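Cfl (PDB 7A9J) is a coronafacic acid ligase of the ATP-dependent AMP-binding family, and probably activates carboxylic acids as adenylates on the way to amide synthesis. Local coordinates at residues 284-289 with 305-310; 321-324 with 328-331. The protein carries 1 engineered substitution. All blocks are in the same frame, centred on the assembly; numbering follows the deposited sequence.

Contact 1 of 2, residues 284-289 with 305-310. With R4Z (6-ethyl-1-oxidanylidene-indene-4-carboxylic acid), chain B.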
# COMPACT_ATOMS: atom_id res chain seq x y z
N SER A 284 3.11 8.29 4.36
CA SER A 284 3.51 8.54 5.72
C SER A 284 4.90 7.99 6.03
O SER A 284 5.66 8.61 6.78
CB SER A 284 2.49 7.93 6.68
OG SER A 284 2.93 8.11 8.00
N ASN A 285 5.19 6.77 5.54
CA ASN A 285 6.53 6.19 5.74
C ASN A 285 7.60 7.16 5.27
O ASN A 285 8.57 7.43 5.98
CB ASN A 285 6.69 4.87 4.97
CG ASN A 285 6.06 3.68 5.66
OD1 ASN A 285 5.29 2.95 5.05
ND2 ASN A 285 6.41 3.45 6.93
N PHE A 286 7.43 7.69 4.05
CA PHE A 286 8.50 8.52 3.50
C PHE A 286 8.57 9.89 4.15
O PHE A 286 9.66 10.45 4.31
CB PHE A 286 8.30 8.62 2.00
CG PHE A 286 8.58 7.31 1.32
CD1 PHE A 286 9.86 6.80 1.32
CD2 PHE A 286 7.55 6.57 0.76
CE1 PHE A 286 10.14 5.59 0.72
CE2 PHE A 286 7.80 5.35 0.15
CZ PHE A 286 9.11 4.84 0.12
N HIS A 287 7.42 10.44 4.54
CA HIS A 287 7.42 11.69 5.32
C HIS A 287 8.24 11.54 6.59
O HIS A 287 9.01 12.44 6.96
CB HIS A 287 5.98 12.07 5.66
CG HIS A 287 5.32 12.93 4.63
ND1 HIS A 287 4.16 12.56 3.99
CD2 HIS A 287 5.66 14.14 4.12
CE1 HIS A 287 3.82 13.49 3.11
NE2 HIS A 287 4.71 14.46 3.17
N LYS A 288 8.09 10.40 7.27
CA LYS A 288 8.86 10.15 8.49
C LYS A 288 10.35 10.05 8.18
O LYS A 288 11.18 10.56 8.93
CB LYS A 288 8.39 8.87 9.16
CG LYS A 288 6.93 8.92 9.57
CD LYS A 288 6.36 7.51 9.80
CE LYS A 288 6.31 7.18 11.28
NZ LYS A 288 4.91 7.01 11.76
N ILE A 289 10.69 9.39 7.08
CA ILE A 289 12.09 9.28 6.71
C ILE A 289 12.69 10.67 6.48
O ILE A 289 13.79 10.99 6.95
CB ILE A 289 12.20 8.33 5.50
CG1 ILE A 289 11.97 6.89 6.04
CG2 ILE A 289 13.55 8.41 4.85
CD1 ILE A 289 11.78 5.85 4.97
N THR A 305 18.67 5.00 -4.45
CA THR A 305 17.61 4.09 -4.04
C THR A 305 16.30 4.46 -4.71
O THR A 305 15.95 5.64 -4.81
CB THR A 305 17.43 4.13 -2.52
OG1 THR A 305 18.71 3.92 -1.89
CG2 THR A 305 16.40 3.04 -2.04
N VAL A 306 15.58 3.46 -5.18
CA VAL A 306 14.31 3.69 -5.87
C VAL A 306 13.22 3.54 -4.83
O VAL A 306 13.09 2.48 -4.23
CB VAL A 306 14.09 2.70 -7.03
CG1 VAL A 306 12.67 2.87 -7.64
CG2 VAL A 306 15.13 2.94 -8.11
N CYS A 307 12.46 4.60 -4.58
CA CYS A 307 11.41 4.59 -3.56
C CYS A 307 10.04 4.73 -4.20
O CYS A 307 9.85 5.57 -5.09
CB CYS A 307 11.62 5.74 -2.56
SG CYS A 307 13.22 5.47 -1.68
N VAL A 308 9.08 3.93 -3.75
CA VAL A 308 7.75 3.85 -4.35
C VAL A 308 6.73 4.10 -3.25
O VAL A 308 6.54 3.25 -2.36
CB VAL A 308 7.49 2.50 -5.03
CG1 VAL A 308 6.05 2.48 -5.59
CG2 VAL A 308 8.53 2.20 -6.16
N ALA A 309 5.99 5.22 -3.36
CA ALA A 309 4.95 5.56 -2.39
C ALA A 309 3.64 4.96 -2.89
O ALA A 309 3.22 5.23 -4.02
CB ALA A 309 4.80 7.10 -2.27
N GLY A 310 2.94 4.25 -2.03
CA GLY A 310 1.80 3.47 -2.49
C GLY A 310 0.51 3.92 -1.85
O GLY A 310 0.48 4.11 -0.64
C13 R4Z B . -3.72 -4.20 -4.08
C15 R4Z B . -2.23 -2.20 -4.52
C02 R4Z B . -0.67 -0.14 -4.76
C03 R4Z B . -0.17 0.92 -4.01
C04 R4Z B . -0.88 0.81 -2.66
C05 R4Z B . -1.57 -1.05 -4.12
C06 R4Z B . -1.74 -0.55 -2.80
C07 R4Z B . -2.56 -1.26 -1.93
C08 R4Z B . -2.75 -0.75 -0.49
C11 R4Z B . -3.18 -2.44 -2.33
C12 R4Z B . -3.03 -2.93 -3.63
C14 R4Z B . -2.96 -5.45 -3.54
O01 R4Z B . -0.35 -0.28 -5.91
O09 R4Z B . -3.25 -1.55 0.35
O10 R4Z B . -2.45 0.44 -0.14
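The backbone oxygen of V308 receives the edge of the F286 ring: F286 CE2 stands 3.5 Å from V308 O, and the oxygen lies near the ring plane, the position in which an aromatic C-H meets a carbonyl. No hydrogen bond crosses between 284-289 and 305-310, so this is the most polar feature of an otherwise apolar contact. V308 is also paired through its backbone with I279 and G281 of the adjacent parallel strand 278-281. Among 284-289, F286 alone reaches 305-310. Its CG lies anti to the carbonyl carbon and beside the backbone N (chi1 -70°), which carries the phenyl group off the helix toward 307-309. There the ring divides its contacts. On one flank CE1 packs obliquely against C307 CB at 3.6 Å; on the other, CE2 is 3.8 Å from A309 CA, while CD2 touches A309 CB at 4.1 Å. C307 adds an oblique sulfur-aromatic contact, its SG 5.0 Å from the F286 ring centroid and 60° off the ring normal. The topology is a beta-alpha-beta unit: helix 283-294 connects strand 278-281 to its parallel neighbour, strand 306-311, and F286 points inward from that helix onto the sheet. The segment axes pass 9.0 Å apart at 131°, so the helix runs back against the strand direction at a slant. F286 also meets I279 of the first strand and packs edge-to-face with F322 of helix 316-326, which places its ring among three elements of the fold. Further along the strand, G310 belongs to the pocket of the bound indene carboxylic acid R4Z, and G310 C approaches R4Z C04 to 3.5 Å.

Contact 2 of 2, residues 321-324 with 328-331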
# COMPACT_ATOMS: atom_id res chain seq x y z
N LYS A 321 9.34 17.31 -1.73
CA LYS A 321 10.08 17.28 -0.47
C LYS A 321 11.13 16.18 -0.47
O LYS A 321 12.23 16.35 0.08
CB LYS A 321 9.11 17.07 0.70
CG LYS A 321 7.97 18.08 0.71
CD LYS A 321 6.87 17.69 1.69
CE LYS A 321 7.20 18.21 3.08
NZ LYS A 321 6.12 17.92 4.05
N PHE A 322 10.79 15.04 -1.07
CA PHE A 322 11.71 13.90 -1.03
C PHE A 322 12.94 14.16 -1.88
O PHE A 322 14.06 13.78 -1.52
CB PHE A 322 10.97 12.65 -1.48
CG PHE A 322 11.64 11.36 -1.10
CD1 PHE A 322 11.65 10.94 0.24
CD2 PHE A 322 12.25 10.55 -2.07
CE1 PHE A 322 12.25 9.73 0.60
CE2 PHE A 322 12.87 9.31 -1.72
CZ PHE A 322 12.86 8.92 -0.40
N PHE A 323 12.75 14.81 -3.03
CA PHE A 323 13.92 15.18 -3.83
C PHE A 323 14.77 16.23 -3.12
O PHE A 323 16.00 16.16 -3.14
CB PHE A 323 13.51 15.72 -5.21
CG PHE A 323 14.71 16.06 -6.07
CD1 PHE A 323 15.44 15.05 -6.71
CD2 PHE A 323 15.13 17.38 -6.21
CE1 PHE A 323 16.56 15.34 -7.46
CE2 PHE A 323 16.25 17.69 -6.98
CZ PHE A 323 16.95 16.68 -7.61
N GLU A 324 14.13 17.23 -2.52
CA GLU A 324 14.93 18.25 -1.83
C GLU A 324 15.80 17.59 -0.77
O GLU A 324 16.98 17.92 -0.61
CB GLU A 324 14.03 19.29 -1.16
CG GLU A 324 13.01 19.98 -2.06
CD GLU A 324 13.58 21.14 -2.85
OE1 GLU A 324 14.77 21.48 -2.65
OE2 GLU A 324 12.83 21.71 -3.68
N SER A 328 16.56 11.91 -4.40
CA SER A 328 16.02 10.67 -4.94
C SER A 328 14.71 11.01 -5.63
O SER A 328 14.04 11.98 -5.25
CB SER A 328 15.82 9.63 -3.82
OG SER A 328 15.31 8.35 -4.25
N HIS A 329 14.34 10.22 -6.63
CA HIS A 329 13.25 10.56 -7.55
C HIS A 329 12.09 9.65 -7.22
O HIS A 329 12.07 8.48 -7.64
CB HIS A 329 13.70 10.40 -8.99
CG HIS A 329 14.96 11.15 -9.30
ND1 HIS A 329 14.95 12.39 -9.89
CD2 HIS A 329 16.27 10.85 -9.06
CE1 HIS A 329 16.19 12.82 -10.03
NE2 HIS A 329 17.01 11.90 -9.55
N LEU A 330 11.17 10.13 -6.38
CA LEU A 330 10.10 9.29 -5.86
C LEU A 330 9.21 8.77 -6.98
O LEU A 330 8.95 9.47 -7.98
CB LEU A 330 9.25 10.08 -4.85
CG LEU A 330 8.24 9.25 -4.02
CD1 LEU A 330 8.96 8.29 -3.02
CD2 LEU A 330 7.38 10.28 -3.23
N GLN A 331 8.71 7.56 -6.79
CA GLN A 331 7.77 6.93 -7.69
C GLN A 331 6.49 6.72 -6.91
O GLN A 331 6.50 6.74 -5.69
CB GLN A 331 8.33 5.58 -8.22
CG GLN A 331 9.69 5.82 -8.87
CD GLN A 331 10.21 4.57 -9.61
OE1 GLN A 331 9.59 3.53 -9.56
NE2 GLN A 331 11.27 4.74 -10.36
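S328 is touched by two consecutive aromatic residues of helix 316-326. F322 CE2 lies 3.6 Å from S328 CB and equally close to S328 OG, while F323 presents its ring edge to S328 O, which lies near the ring plane, 3.7 Å from F323 CD1. Both phenylalanines have CG opposite the backbone N (chi1 -162° in F322), yet the helical step between them sends the rings to different parts of 328-331. F322 enters the buried side, where L330 CD1 sits over one face of its ring, offset toward the rim and 4.1 Å from F322 CD2. F323 takes the outer side and is partly exposed. There H329 starts off directed away from the helix, but its first torsion (chi1 -53°) sets CG beside the backbone N and the imidazole swings back alongside F323. The two side chains point the same way, with F323 CE1 3.6 Å from H329 CE1. F323 CD1 lies over one face of the H329 imidazole, near its rim, and the ring planes are inclined at 49°, an oblique pairing. F323 in turn stacks on Y350. The main chains also come close: F323 CA lies 3.5 Å from S328 O in a C-H...O contact, and no conventional hydrogen bond spans the segments. S328 OG makes weak hydrogen bonds to the carbonyls of T305 and L302. The whole is the turn-back at the end of a beta-alpha-beta crossover, in which helix 316-326 connects the adjacent parallel strands 306-311 and 331-335 and its last turns pack on the chain leading into the second strand.

The contacts are successive along the chain. Contact 1 holds strand 306-311 itself; contact 2 borders it, F322 and L330 both touching C307. Their centres lie 9 Å apart, and sheet pairing joins them: A309 N is 2.8 Å from Q331 O and C307 O is 2.9 Å from Q331 N, both probable hydrogen bonds. Contact 1 is wholly buried, about 11 Å from the chain centre, and depends on one ring meeting a strand that reaches the ligand pocket. Contact 2, about 18 Å out, has a buried and a partly exposed half, and covers more area, 287 against 148 Å². Its chemistry is mixed, with a serine and a histidine beside the aromatic and aliphatic groups.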